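XC6422 protein (Xanthomonas campestris, PDB 2FUK) is a small member of the serine alpha/beta-hydrolase family without a lid, and probably has hydrolase activity. Local coordinates at residues Leu13-Pro18 with Arg98-Trp103; Val24-Pro29 with Thr71-Asn76; Gln36-Ile41 with Trp215-Pro220; Cys43-Thr48 with Ala116-Gly121; Gln157-Gln162 with Gln184-Arg189. One frame throughout, in Å; residues are numbered along the deposited sequence.

Contact 1. Residues Leu13-Pro18 with Arg98-Trp103; sequences LTLDGP and RAVAEW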
# COMPACT_ATOMS: atom_id res chain seq x y z
N LEU A 13 -14.25 4.33 -18.36
CA LEU A 13 -14.63 4.55 -19.75
C LEU A 13 -15.29 3.29 -20.30
O LEU A 13 -15.31 2.26 -19.63
CB LEU A 13 -13.40 4.93 -20.58
CG LEU A 13 -12.24 3.94 -20.64
CD1 LEU A 13 -12.51 2.85 -21.67
CD2 LEU A 13 -10.97 4.70 -21.02
N THR A 14 -15.85 3.40 -21.50
CA THR A 14 -16.50 2.26 -22.15
C THR A 14 -15.77 1.91 -23.44
O THR A 14 -15.41 2.79 -24.22
CB THR A 14 -17.98 2.56 -22.49
OG1 THR A 14 -18.70 2.87 -21.29
CG2 THR A 14 -18.63 1.35 -23.14
N LEU A 15 -15.55 0.62 -23.65
CA LEU A 15 -14.86 0.14 -24.83
C LEU A 15 -15.76 -0.79 -25.63
O LEU A 15 -16.54 -1.55 -25.06
CB LEU A 15 -13.59 -0.63 -24.42
CG LEU A 15 -12.80 -1.31 -25.54
CD1 LEU A 15 -12.11 -0.25 -26.38
CD2 LEU A 15 -11.77 -2.26 -24.93
N ASP A 16 -15.66 -0.71 -26.96
CA ASP A 16 -16.45 -1.58 -27.82
C ASP A 16 -15.90 -3.01 -27.72
O ASP A 16 -14.74 -3.26 -28.07
CB ASP A 16 -16.38 -1.13 -29.28
CG ASP A 16 -17.20 0.12 -29.55
OD1 ASP A 16 -18.17 0.40 -28.80
OD2 ASP A 16 -16.88 0.82 -30.54
N GLY A 17 -16.73 -3.93 -27.25
CA GLY A 17 -16.32 -5.32 -27.14
C GLY A 17 -16.91 -6.14 -28.27
O GLY A 17 -17.72 -5.63 -29.05
N PRO A 18 -16.53 -7.42 -28.39
CA PRO A 18 -17.08 -8.25 -29.46
C PRO A 18 -18.60 -8.38 -29.47
O PRO A 18 -19.19 -8.56 -30.54
CB PRO A 18 -16.37 -9.60 -29.27
CG PRO A 18 -15.87 -9.56 -27.85
CD PRO A 18 -15.46 -8.13 -27.67
N ARG A 98 -9.28 -9.84 -25.33
CA ARG A 98 -8.51 -9.46 -26.51
C ARG A 98 -8.82 -8.03 -26.94
O ARG A 98 -7.93 -7.30 -27.36
CB ARG A 98 -8.76 -10.42 -27.68
CG ARG A 98 -8.01 -10.00 -28.96
CD ARG A 98 -7.59 -11.17 -29.84
NE ARG A 98 -8.69 -11.77 -30.59
CZ ARG A 98 -9.32 -11.18 -31.60
NH1 ARG A 98 -8.96 -9.96 -31.98
NH2 ARG A 98 -10.29 -11.81 -32.25
N ALA A 99 -10.09 -7.64 -26.87
CA ALA A 99 -10.49 -6.30 -27.26
C ALA A 99 -9.81 -5.26 -26.37
O ALA A 99 -9.37 -4.21 -26.84
CB ALA A 99 -12.00 -6.15 -27.17
N VAL A 100 -9.73 -5.56 -25.08
CA VAL A 100 -9.10 -4.66 -24.14
C VAL A 100 -7.60 -4.62 -24.42
O VAL A 100 -6.99 -3.55 -24.48
CB VAL A 100 -9.37 -5.10 -22.68
CG1 VAL A 100 -8.73 -4.11 -21.71
CG2 VAL A 100 -10.87 -5.17 -22.44
N ALA A 101 -7.00 -5.79 -24.61
CA ALA A 101 -5.57 -5.88 -24.88
C ALA A 101 -5.19 -5.13 -26.15
O ALA A 101 -4.17 -4.44 -26.19
CB ALA A 101 -5.14 -7.34 -24.99
N GLU A 102 -6.00 -5.27 -27.20
CA GLU A 102 -5.69 -4.60 -28.46
C GLU A 102 -5.83 -3.08 -28.35
O GLU A 102 -5.11 -2.34 -29.02
CB GLU A 102 -6.58 -5.15 -29.58
CG GLU A 102 -6.28 -6.62 -29.91
CD GLU A 102 -7.06 -7.16 -31.10
OE1 GLU A 102 -8.09 -6.55 -31.49
OE2 GLU A 102 -6.64 -8.20 -31.65
N TRP A 103 -6.76 -2.62 -27.52
CA TRP A 103 -6.96 -1.19 -27.31
C TRP A 103 -5.75 -0.64 -26.55
O TRP A 103 -5.22 0.43 -26.86
CB TRP A 103 -8.25 -0.94 -26.53
CG TRP A 103 -8.45 0.50 -26.10
CD1 TRP A 103 -8.73 1.57 -26.90
CD2 TRP A 103 -8.35 1.01 -24.77
NE1 TRP A 103 -8.80 2.72 -26.15
CE2 TRP A 103 -8.57 2.40 -24.84
CE3 TRP A 103 -8.09 0.43 -23.52
CZ2 TRP A 103 -8.55 3.22 -23.70
CZ3 TRP A 103 -8.06 1.25 -22.39
CH2 TRP A 103 -8.29 2.63 -22.50
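Leu15 and Trp103 make the central meeting of the edge strand 11-17 with helix 92-107. The CB of Leu15 points toward the helix; CG stands anti to the backbone N (chi1 175°), and the two methyls then part. CD1 lies over a face of the Trp103 indole, 4.0 Å from the centroid of the five-membered ring and 26° off its normal, a CH-pi contact whose nearest ring atom is CG. CD2 instead meets the helix backbone, with Leu15 CD2 3.6 Å from Ala99 O and 3.7 Å from Val100 CA, and it also touches Val100 CG2. One leucine therefore bridges two successive turns of the helix. Leu13 reaches Trp103 tip to tip, its CD2 standing 3.7 Å from CH2 at the far end of the indole. Toward the other end of the strand, Ala99 CB packs against Pro18 CD at 4.0 Å, near the closest CA pair, Gly17 CA and Ala99 CA, 5.9 Å apart. The indole nitrogen of Trp103 bonds to Pro4 O of the N-terminal arm, and the ring also meets Phe6. With strand and helix axes at 120° and no hydrogen bond between the segments, the evidence describes apolar packing: methyl groups against an indole face and a helix surface hold this strand of the sheet to its covering helix.

Contact 2. Residues Val24-Pro29 with Thr71-Asn76; sequences VAVDLP and TVVRFN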
# COMPACT_ATOMS: atom_id res chain seq x y z
N VAL A 24 -14.78 -0.34 -18.46
CA VAL A 24 -13.34 -0.32 -18.28
C VAL A 24 -12.92 0.73 -17.26
O VAL A 24 -13.56 1.77 -17.12
CB VAL A 24 -12.64 -0.03 -19.64
CG1 VAL A 24 -11.14 0.14 -19.45
CG2 VAL A 24 -12.91 -1.17 -20.60
N ALA A 25 -11.84 0.45 -16.53
CA ALA A 25 -11.32 1.40 -15.56
C ALA A 25 -9.81 1.39 -15.71
O ALA A 25 -9.19 0.33 -15.74
CB ALA A 25 -11.71 0.99 -14.15
N VAL A 26 -9.22 2.57 -15.83
CA VAL A 26 -7.77 2.70 -15.97
C VAL A 26 -7.26 3.40 -14.73
O VAL A 26 -7.66 4.53 -14.43
CB VAL A 26 -7.39 3.53 -17.21
CG1 VAL A 26 -5.88 3.66 -17.31
CG2 VAL A 26 -7.95 2.86 -18.47
N ASP A 27 -6.39 2.72 -13.98
CA ASP A 27 -5.80 3.30 -12.77
C ASP A 27 -4.34 3.64 -13.05
O ASP A 27 -3.55 2.76 -13.40
CB ASP A 27 -5.84 2.31 -11.59
CG ASP A 27 -7.18 1.58 -11.45
OD1 ASP A 27 -8.24 2.23 -11.51
OD2 ASP A 27 -7.14 0.34 -11.25
N LEU A 28 -3.97 4.91 -12.92
CA LEU A 28 -2.59 5.32 -13.16
C LEU A 28 -1.68 4.85 -12.04
O LEU A 28 -2.13 4.55 -10.93
CB LEU A 28 -2.51 6.84 -13.32
CG LEU A 28 -3.15 7.36 -14.61
CD1 LEU A 28 -3.17 8.88 -14.62
CD2 LEU A 28 -2.37 6.82 -15.79
N PRO A 29 -0.37 4.76 -12.30
CA PRO A 29 0.58 4.30 -11.28
C PRO A 29 0.67 5.19 -10.04
O PRO A 29 0.26 6.36 -10.06
CB PRO A 29 1.90 4.23 -12.04
CG PRO A 29 1.76 5.28 -13.04
CD PRO A 29 0.34 5.10 -13.54
N THR A 71 0.75 0.97 -14.96
CA THR A 71 -0.60 1.47 -15.22
C THR A 71 -1.48 0.23 -15.30
O THR A 71 -1.14 -0.74 -15.98
CB THR A 71 -0.68 2.24 -16.56
OG1 THR A 71 0.19 3.37 -16.51
CG2 THR A 71 -2.11 2.71 -16.84
N VAL A 72 -2.62 0.25 -14.61
CA VAL A 72 -3.48 -0.92 -14.60
C VAL A 72 -4.86 -0.71 -15.19
O VAL A 72 -5.50 0.32 -14.96
CB VAL A 72 -3.62 -1.48 -13.17
CG1 VAL A 72 -2.24 -1.82 -12.62
CG2 VAL A 72 -4.29 -0.47 -12.27
N VAL A 73 -5.31 -1.69 -15.96
CA VAL A 73 -6.63 -1.64 -16.57
C VAL A 73 -7.49 -2.76 -16.02
O VAL A 73 -7.08 -3.92 -16.01
CB VAL A 73 -6.53 -1.81 -18.11
CG1 VAL A 73 -7.93 -1.84 -18.72
CG2 VAL A 73 -5.72 -0.67 -18.70
N ARG A 74 -8.68 -2.40 -15.55
CA ARG A 74 -9.64 -3.36 -15.04
C ARG A 74 -10.84 -3.26 -15.97
O ARG A 74 -11.03 -2.24 -16.64
CB ARG A 74 -10.06 -3.01 -13.61
CG ARG A 74 -8.97 -3.24 -12.57
CD ARG A 74 -9.43 -2.78 -11.20
NE ARG A 74 -9.50 -1.32 -11.12
CZ ARG A 74 -10.61 -0.63 -10.84
NH1 ARG A 74 -10.55 0.70 -10.79
NH2 ARG A 74 -11.76 -1.25 -10.61
N PHE A 75 -11.65 -4.32 -16.03
CA PHE A 75 -12.82 -4.28 -16.89
C PHE A 75 -13.80 -5.38 -16.52
O PHE A 75 -13.44 -6.38 -15.90
CB PHE A 75 -12.41 -4.40 -18.37
CG PHE A 75 -12.04 -5.79 -18.80
CD1 PHE A 75 -12.97 -6.61 -19.43
CD2 PHE A 75 -10.75 -6.28 -18.60
CE1 PHE A 75 -12.62 -7.90 -19.86
CE2 PHE A 75 -10.39 -7.55 -19.02
CZ PHE A 75 -11.33 -8.37 -19.65
N ASN A 76 -15.06 -5.16 -16.89
CA ASN A 76 -16.10 -6.13 -16.62
C ASN A 76 -16.30 -7.03 -17.83
O ASN A 76 -16.44 -6.55 -18.96
CB ASN A 76 -17.42 -5.44 -16.28
CG ASN A 76 -17.45 -4.90 -14.87
OD1 ASN A 76 -16.78 -5.44 -13.99
ND2 ASN A 76 -18.24 -3.86 -14.64
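Asp27 and Arg74 form a side-on, two-nitrogen salt bridge on one face of the antiparallel strands 20-27 and 71-75, neighbours in the mixed sheet. Arg74 NH1 meets Asp27 OD1 at 2.9 Å, and Arg74 NE meets Asp27 OD2 at 2.9 Å; each oxygen uses its syn lone pair. Both bonds are nearly straight, and the carboxylate and guanidinium planes differ by only 16°. Ala25 CB lies over one guanidinium face, offset toward its rim, 3.6 Å from Arg74 NH1. A bend at chi3 (-71°) brings NE back toward the aspartate. Behind these groups, Ala25 and Arg74 are a hydrogen-bonded pair, as are Asp27 and Val72, where Asp27 N reaches Val72 O at 2.7 Å. On the other face Val24 CG1 touches Val73 CG1 at 3.8 Å, under helix 92-107. Further out, Met53 O accepts a bond from Arg74 NH2, and the side chain of Arg66 touches Asp27. The coplanar double grip fixes the rotation of both charged groups, and the arginine probably stabilises the buried aspartate as a carboxylate.

Contact 3. Residues Gln36-Ile41 with Trp215-Pro220; sequences QPVTAI and WLPATP
An unusually tight carbon pair marks this contact: Val38 CG2 sits 3.4 Å from Pro217 CG, closer than normal van der Waals packing. Val38 CG2 rests against the Pro217 ring, also 3.7 Å from Pro217 CD. Next to it the rings of Pro37 and Pro217 slide past each other in opposite directions, with Pro37 CG 3.8 Å from Pro217 CG. Pro37 is the centre of an inverse gamma turn, in which Val38 N bonds to Gln36 O at 2.8 Å, and this turn leads directly into strand 38-43. Gln36 contributes the largest share of the buried surface. Its CG lies anti to the carbonyl carbon (chi1 -59°), the bend at chi2 (-81°) directs CD toward Ala218, and the terminal amide packs beside Ala218 and Leu216. Farther in, Val38 and Leu216 both pack on Trp114 of strand 112-118. Proline rings and a valine methyl thus supply an apolar surface beside a polar amide, joining the C-terminal tail to the start of a central strand.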
# COMPACT_ATOMS: atom_id res chain seq x y z
N GLN A 36 6.89 2.64 -15.00
CA GLN A 36 7.31 1.50 -15.81
C GLN A 36 6.61 1.57 -17.15
O GLN A 36 5.45 1.98 -17.24
CB GLN A 36 6.93 0.20 -15.11
CG GLN A 36 7.54 0.02 -13.74
CD GLN A 36 8.97 -0.47 -13.79
OE1 GLN A 36 9.72 -0.35 -12.82
NE2 GLN A 36 9.35 -1.04 -14.92
N PRO A 37 7.31 1.16 -18.22
CA PRO A 37 6.75 1.16 -19.57
C PRO A 37 5.91 -0.10 -19.72
O PRO A 37 6.09 -0.88 -20.65
CB PRO A 37 8.00 1.13 -20.44
CG PRO A 37 8.93 0.27 -19.65
CD PRO A 37 8.72 0.74 -18.22
N VAL A 38 4.98 -0.27 -18.78
CA VAL A 38 4.12 -1.45 -18.74
C VAL A 38 2.69 -1.09 -18.39
O VAL A 38 2.44 -0.21 -17.57
CB VAL A 38 4.61 -2.45 -17.66
CG1 VAL A 38 3.69 -3.66 -17.61
CG2 VAL A 38 6.06 -2.87 -17.94
N THR A 39 1.75 -1.78 -19.02
CA THR A 39 0.33 -1.61 -18.73
C THR A 39 -0.15 -3.03 -18.47
O THR A 39 0.17 -3.95 -19.23
CB THR A 39 -0.47 -1.03 -19.92
OG1 THR A 39 -0.08 0.32 -20.17
CG2 THR A 39 -1.97 -1.03 -19.61
N ALA A 40 -0.86 -3.22 -17.36
CA ALA A 40 -1.36 -4.53 -17.00
C ALA A 40 -2.88 -4.54 -17.00
O ALA A 40 -3.52 -3.54 -16.68
CB ALA A 40 -0.85 -4.92 -15.62
N ILE A 41 -3.46 -5.68 -17.38
CA ILE A 41 -4.91 -5.84 -17.38
C ILE A 41 -5.20 -6.91 -16.33
O ILE A 41 -4.56 -7.95 -16.32
CB ILE A 41 -5.44 -6.33 -18.74
CG1 ILE A 41 -5.12 -5.31 -19.83
CG2 ILE A 41 -6.96 -6.52 -18.68
CD1 ILE A 41 -5.43 -5.78 -21.23
N TRP A 215 11.03 -8.80 -12.70
CA TRP A 215 10.59 -8.76 -14.08
C TRP A 215 10.26 -7.34 -14.52
O TRP A 215 9.86 -7.10 -15.65
CB TRP A 215 9.37 -9.67 -14.30
CG TRP A 215 9.62 -11.10 -13.95
CD1 TRP A 215 10.82 -11.76 -13.97
CD2 TRP A 215 8.64 -12.06 -13.52
NE1 TRP A 215 10.65 -13.07 -13.57
CE2 TRP A 215 9.32 -13.28 -13.29
CE3 TRP A 215 7.26 -12.01 -13.30
CZ2 TRP A 215 8.66 -14.44 -12.85
CZ3 TRP A 215 6.60 -13.15 -12.87
CH2 TRP A 215 7.30 -14.35 -12.65
N LEU A 216 10.42 -6.38 -13.61
CA LEU A 216 10.15 -5.00 -13.95
C LEU A 216 11.19 -4.56 -14.98
O LEU A 216 12.39 -4.68 -14.74
CB LEU A 216 10.23 -4.11 -12.71
CG LEU A 216 9.14 -4.40 -11.67
CD1 LEU A 216 9.38 -3.56 -10.42
CD2 LEU A 216 7.78 -4.11 -12.27
N PRO A 217 10.74 -4.07 -16.15
CA PRO A 217 11.70 -3.65 -17.17
C PRO A 217 12.58 -2.46 -16.76
O PRO A 217 13.72 -2.34 -17.22
CB PRO A 217 10.82 -3.37 -18.39
CG PRO A 217 9.49 -3.03 -17.79
CD PRO A 217 9.36 -3.99 -16.65
N ALA A 218 12.06 -1.59 -15.90
CA ALA A 218 12.82 -0.42 -15.43
C ALA A 218 13.20 -0.55 -13.96
O ALA A 218 12.49 -1.18 -13.18
CB ALA A 218 12.01 0.85 -15.66
N THR A 219 14.31 0.06 -13.59
CA THR A 219 14.81 0.00 -12.22
C THR A 219 14.04 0.93 -11.28
O THR A 219 14.04 2.14 -11.47
CB THR A 219 16.30 0.39 -12.18
OG1 THR A 219 17.04 -0.45 -13.07
CG2 THR A 219 16.84 0.26 -10.76
N PRO A 220 13.38 0.36 -10.26
CA PRO A 220 12.62 1.21 -9.33
C PRO A 220 13.51 2.24 -8.64
O PRO A 220 14.71 1.95 -8.42
CB PRO A 220 12.03 0.21 -8.35
CG PRO A 220 13.01 -0.92 -8.37
CD PRO A 220 13.33 -1.05 -9.83
OXT PRO A 220 12.98 3.33 -8.32

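Contact 4. Residues Cys43-Thr48 with Ala116-Gly121; sequences CHPLST and AGFSFG
Pro45 meets the Phe118 ring and Leu46 the Phe120 ring. Phe118 has Ser119 CB over one face, while Pro45 CG comes in obliquely, 3.7 Å from Phe118 CD2. At the edge of the Phe120 ring, near its plane, lies His44 O, 3.8 Å from Phe120 CD1. Leu46 crosses Phe120 at about a right angle, its CD1 making an off-centre CH-pi contact 4.2 Å from the ring centroid. The His44 ring has Ser47 OG at its edge, and its ND1 bonds Phe75 O. The strands join in parallel through Cys43 N to Ala116 O at 2.9 Å and Phe118 N to Cys43 O at 3.1 Å. Ser119 has a positive phi (55°), a strained backbone consistent with a nucleophile elbow; Gly117-Ser119-Gly121 fits GxSxG, and Ser119 with His195 and Asp166 probably forms the catalytic triad. The contact lies where strands 38-43 and 112-118 end and helix 120-132 begins; Val57 of helix 56-66 touches Phe118, Val58 touches His44 and Pro45, and helix 92-107 meets Cys43 and Phe120.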
# COMPACT_ATOMS: atom_id res chain seq x y z
N CYS A 43 -8.10 -9.38 -14.72
CA CYS A 43 -9.40 -10.01 -14.96
C CYS A 43 -10.08 -10.48 -13.67
O CYS A 43 -9.42 -11.02 -12.78
CB CYS A 43 -9.24 -11.19 -15.92
SG CYS A 43 -8.52 -10.76 -17.54
N HIS A 44 -11.39 -10.29 -13.59
CA HIS A 44 -12.16 -10.65 -12.41
C HIS A 44 -12.71 -12.08 -12.36
O HIS A 44 -12.72 -12.80 -13.36
CB HIS A 44 -13.31 -9.63 -12.22
CG HIS A 44 -14.43 -9.77 -13.20
ND1 HIS A 44 -14.71 -8.82 -14.16
CD2 HIS A 44 -15.36 -10.74 -13.35
CE1 HIS A 44 -15.76 -9.21 -14.86
NE2 HIS A 44 -16.18 -10.37 -14.39
N PRO A 45 -13.17 -12.52 -11.17
CA PRO A 45 -13.72 -13.86 -10.96
C PRO A 45 -15.13 -14.09 -11.51
O PRO A 45 -15.75 -13.16 -12.04
CB PRO A 45 -13.63 -14.03 -9.45
CG PRO A 45 -13.87 -12.66 -8.95
CD PRO A 45 -13.02 -11.82 -9.88
N LEU A 46 -15.63 -15.31 -11.38
CA LEU A 46 -16.95 -15.67 -11.91
C LEU A 46 -18.00 -14.59 -11.93
O LEU A 46 -18.40 -14.04 -10.89
CB LEU A 46 -17.53 -16.90 -11.22
CG LEU A 46 -17.37 -18.20 -12.02
CD1 LEU A 46 -17.73 -17.98 -13.49
CD2 LEU A 46 -15.95 -18.68 -11.90
N SER A 47 -18.46 -14.31 -13.14
CA SER A 47 -19.48 -13.30 -13.40
C SER A 47 -20.81 -13.71 -12.78
O SER A 47 -21.53 -12.88 -12.23
CB SER A 47 -19.65 -13.13 -14.91
OG SER A 47 -18.42 -12.80 -15.55
N THR A 48 -21.12 -15.00 -12.88
CA THR A 48 -22.36 -15.51 -12.34
C THR A 48 -22.41 -15.46 -10.81
O THR A 48 -23.47 -15.68 -10.22
CB THR A 48 -22.64 -16.95 -12.85
OG1 THR A 48 -21.56 -17.82 -12.48
CG2 THR A 48 -22.76 -16.94 -14.37
N ALA A 116 -3.09 -10.42 -15.66
CA ALA A 116 -3.29 -11.03 -14.35
C ALA A 116 -4.76 -11.34 -14.22
O ALA A 116 -5.60 -10.74 -14.90
CB ALA A 116 -2.85 -10.08 -13.24
N GLY A 117 -5.09 -12.29 -13.35
CA GLY A 117 -6.48 -12.63 -13.17
C GLY A 117 -6.67 -13.40 -11.89
O GLY A 117 -5.74 -14.04 -11.40
N PHE A 118 -7.88 -13.32 -11.35
CA PHE A 118 -8.23 -14.02 -10.13
C PHE A 118 -9.31 -15.06 -10.43
O PHE A 118 -10.37 -14.72 -10.96
CB PHE A 118 -8.72 -13.01 -9.08
CG PHE A 118 -9.36 -13.64 -7.87
CD1 PHE A 118 -8.78 -14.75 -7.25
CD2 PHE A 118 -10.52 -13.09 -7.33
CE1 PHE A 118 -9.37 -15.31 -6.11
CE2 PHE A 118 -11.12 -13.65 -6.19
CZ PHE A 118 -10.54 -14.76 -5.58
N SER A 119 -9.02 -16.31 -10.08
CA SER A 119 -9.92 -17.45 -10.26
C SER A 119 -10.40 -17.57 -11.71
O SER A 119 -9.60 -17.88 -12.60
CB SER A 119 -11.11 -17.32 -9.29
OG SER A 119 -11.64 -18.59 -8.94
N PHE A 120 -11.68 -17.34 -11.97
CA PHE A 120 -12.18 -17.41 -13.35
C PHE A 120 -11.33 -16.49 -14.23
O PHE A 120 -11.05 -16.81 -15.38
CB PHE A 120 -13.65 -16.99 -13.42
CG PHE A 120 -14.18 -16.82 -14.82
CD1 PHE A 120 -14.34 -15.55 -15.37
CD2 PHE A 120 -14.52 -17.93 -15.59
CE1 PHE A 120 -14.83 -15.39 -16.67
CE2 PHE A 120 -15.02 -17.78 -16.89
CZ PHE A 120 -15.17 -16.50 -17.43
N GLY A 121 -10.93 -15.35 -13.67
CA GLY A 121 -10.12 -14.41 -14.42
C GLY A 121 -8.73 -14.95 -14.73
O GLY A 121 -8.10 -14.54 -15.70

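Contact 5. Residues Gln157-Gln162 with Gln184-Arg189; sequences QWLVIQ and QPTLVR
Trp158 carries CG anti to the backbone N (chi1 177°), and its chi2 of 24° turns the indole so that a face meets Pro185. The proline lies alongside, pointing the same way: Pro185 CG is 3.8 Å from the centroid of the six-membered ring and 17° off the normal, a CH-pi contact over the face. Pro185 CB lies closer to the ring fusion, 3.4 Å from Trp158 CD2. Val160 CG2 covers the same indole face, offset toward the rim, and touches Pro185 CG at 3.8 Å. Its other methyl, CG1, is anti to the backbone N and meets Leu187 CD1 at 3.7 Å. On the opposite face of the sheet Leu159 CD1 touches Thr186 CG2 at 3.7 Å. The backbones run parallel, and four hydrogen bonds join them. Those from Val160 N to Thr186 O and from Gln162 N to Val188 O measure 2.8 and 2.9 Å respectively; Thr186 N to Trp158 O and Val188 N to Val160 O complete the set. Beyond the segments, Trp158 NE1 bonds to Ser139 OG, and Arg189 NE pairs with Asp164. Strands 158-163 and 186-190 are the two strands of a beta-alpha-beta unit whose helix 171-178 packs on Gln162, Pro185 and Arg189, while helix 201-212 covers Leu159, Ile161 and Val188 on the other face. Strand 186-190 is outermost in the sheet of this chain.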
# COMPACT_ATOMS: atom_id res chain seq x y z
N GLN A 157 7.80 -15.73 -17.88
CA GLN A 157 7.63 -15.06 -16.60
C GLN A 157 6.17 -15.18 -16.18
O GLN A 157 5.33 -14.38 -16.58
CB GLN A 157 8.06 -13.60 -16.72
CG GLN A 157 9.56 -13.47 -17.01
CD GLN A 157 10.02 -12.07 -17.40
OE1 GLN A 157 11.21 -11.78 -17.37
NE2 GLN A 157 9.08 -11.21 -17.77
N TRP A 158 5.89 -16.21 -15.38
CA TRP A 158 4.55 -16.51 -14.90
C TRP A 158 4.56 -16.75 -13.39
O TRP A 158 5.37 -17.53 -12.88
CB TRP A 158 4.04 -17.74 -15.66
CG TRP A 158 2.69 -18.26 -15.26
CD1 TRP A 158 1.67 -17.56 -14.68
CD2 TRP A 158 2.20 -19.59 -15.47
NE1 TRP A 158 0.57 -18.39 -14.50
CE2 TRP A 158 0.87 -19.63 -14.98
CE3 TRP A 158 2.75 -20.76 -16.02
CZ2 TRP A 158 0.10 -20.80 -15.02
CZ3 TRP A 158 1.98 -21.91 -16.06
CH2 TRP A 158 0.67 -21.92 -15.56
N LEU A 159 3.67 -16.06 -12.69
CA LEU A 159 3.56 -16.16 -11.24
C LEU A 159 2.19 -16.68 -10.82
O LEU A 159 1.17 -16.20 -11.30
CB LEU A 159 3.79 -14.79 -10.61
CG LEU A 159 3.52 -14.63 -9.11
CD1 LEU A 159 4.52 -15.45 -8.30
CD2 LEU A 159 3.63 -13.16 -8.73
N VAL A 160 2.19 -17.67 -9.93
CA VAL A 160 0.96 -18.24 -9.40
C VAL A 160 0.92 -18.05 -7.89
O VAL A 160 1.90 -18.33 -7.19
CB VAL A 160 0.86 -19.76 -9.70
CG1 VAL A 160 -0.35 -20.35 -8.98
CG2 VAL A 160 0.73 -19.99 -11.20
N ILE A 161 -0.20 -17.54 -7.39
CA ILE A 161 -0.39 -17.32 -5.96
C ILE A 161 -1.63 -18.11 -5.55
O ILE A 161 -2.70 -17.94 -6.13
CB ILE A 161 -0.58 -15.83 -5.64
CG1 ILE A 161 0.69 -15.07 -6.04
CG2 ILE A 161 -0.89 -15.64 -4.16
CD1 ILE A 161 0.57 -13.58 -5.97
N GLN A 162 -1.47 -18.96 -4.55
CA GLN A 162 -2.58 -19.79 -4.10
C GLN A 162 -2.78 -19.83 -2.59
O GLN A 162 -1.83 -20.05 -1.84
CB GLN A 162 -2.37 -21.22 -4.61
CG GLN A 162 -3.41 -22.22 -4.11
CD GLN A 162 -4.78 -21.94 -4.68
OE1 GLN A 162 -5.79 -21.96 -3.96
NE2 GLN A 162 -4.83 -21.68 -5.97
N GLN A 184 7.88 -24.68 -14.87
CA GLN A 184 7.07 -24.42 -13.69
C GLN A 184 7.08 -22.96 -13.28
O GLN A 184 8.14 -22.37 -13.11
CB GLN A 184 7.55 -25.29 -12.52
CG GLN A 184 6.71 -25.13 -11.27
CD GLN A 184 7.13 -26.03 -10.13
OE1 GLN A 184 7.23 -25.59 -8.99
NE2 GLN A 184 7.38 -27.31 -10.43
N PRO A 185 5.89 -22.35 -13.14
CA PRO A 185 5.84 -20.95 -12.75
C PRO A 185 6.21 -20.74 -11.29
O PRO A 185 6.16 -21.67 -10.48
CB PRO A 185 4.39 -20.57 -13.01
CG PRO A 185 3.66 -21.84 -12.69
CD PRO A 185 4.53 -22.88 -13.38
N THR A 186 6.60 -19.51 -10.97
CA THR A 186 6.94 -19.16 -9.60
C THR A 186 5.63 -19.40 -8.85
O THR A 186 4.56 -19.03 -9.33
CB THR A 186 7.35 -17.67 -9.51
OG1 THR A 186 8.49 -17.43 -10.35
CG2 THR A 186 7.69 -17.29 -8.08
N LEU A 187 5.71 -20.04 -7.69
CA LEU A 187 4.52 -20.34 -6.91
C LEU A 187 4.63 -19.84 -5.47
O LEU A 187 5.63 -20.06 -4.80
CB LEU A 187 4.28 -21.85 -6.88
CG LEU A 187 3.18 -22.34 -5.94
CD1 LEU A 187 1.84 -21.77 -6.38
CD2 LEU A 187 3.14 -23.86 -5.94
N VAL A 188 3.61 -19.14 -5.01
CA VAL A 188 3.59 -18.66 -3.64
C VAL A 188 2.36 -19.28 -2.98
O VAL A 188 1.23 -19.03 -3.40
CB VAL A 188 3.48 -17.12 -3.55
CG1 VAL A 188 3.25 -16.70 -2.09
CG2 VAL A 188 4.75 -16.49 -4.06
N ARG A 189 2.61 -20.14 -2.00
CA ARG A 189 1.54 -20.79 -1.27
C ARG A 189 1.36 -19.98 0.01
O ARG A 189 2.30 -19.82 0.80
CB ARG A 189 1.91 -22.24 -0.95
CG ARG A 189 1.95 -23.12 -2.18
CD ARG A 189 2.39 -24.54 -1.86
NE ARG A 189 1.58 -25.14 -0.81
CZ ARG A 189 1.60 -26.44 -0.51
NH1 ARG A 189 2.40 -27.27 -1.18
NH2 ARG A 189 0.84 -26.90 0.47

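In the fold
From the N terminus, strand 11-17 opens contact 1, which closes on helix 92-107; contact 2, pairing strands 20-27 and 71-75, is wholly contained in that loop. Contact 3 starts at 36-41 and closes only at the C-terminal tail, so it crosses contacts 1 and 2 and encloses contacts 4 and 5. Contact 4 crosses contacts 1 and 2, joining the end of strand 38-43 to the elbow before helix 120-132, whereas contact 5 follows in series. All five reach one mixed sheet. Backbone pairing links contact 3 to contacts 2 and 4, and Trp215 brings it against contact 5. Contacts 1 and 5 lie on opposite sides of the chain's centre.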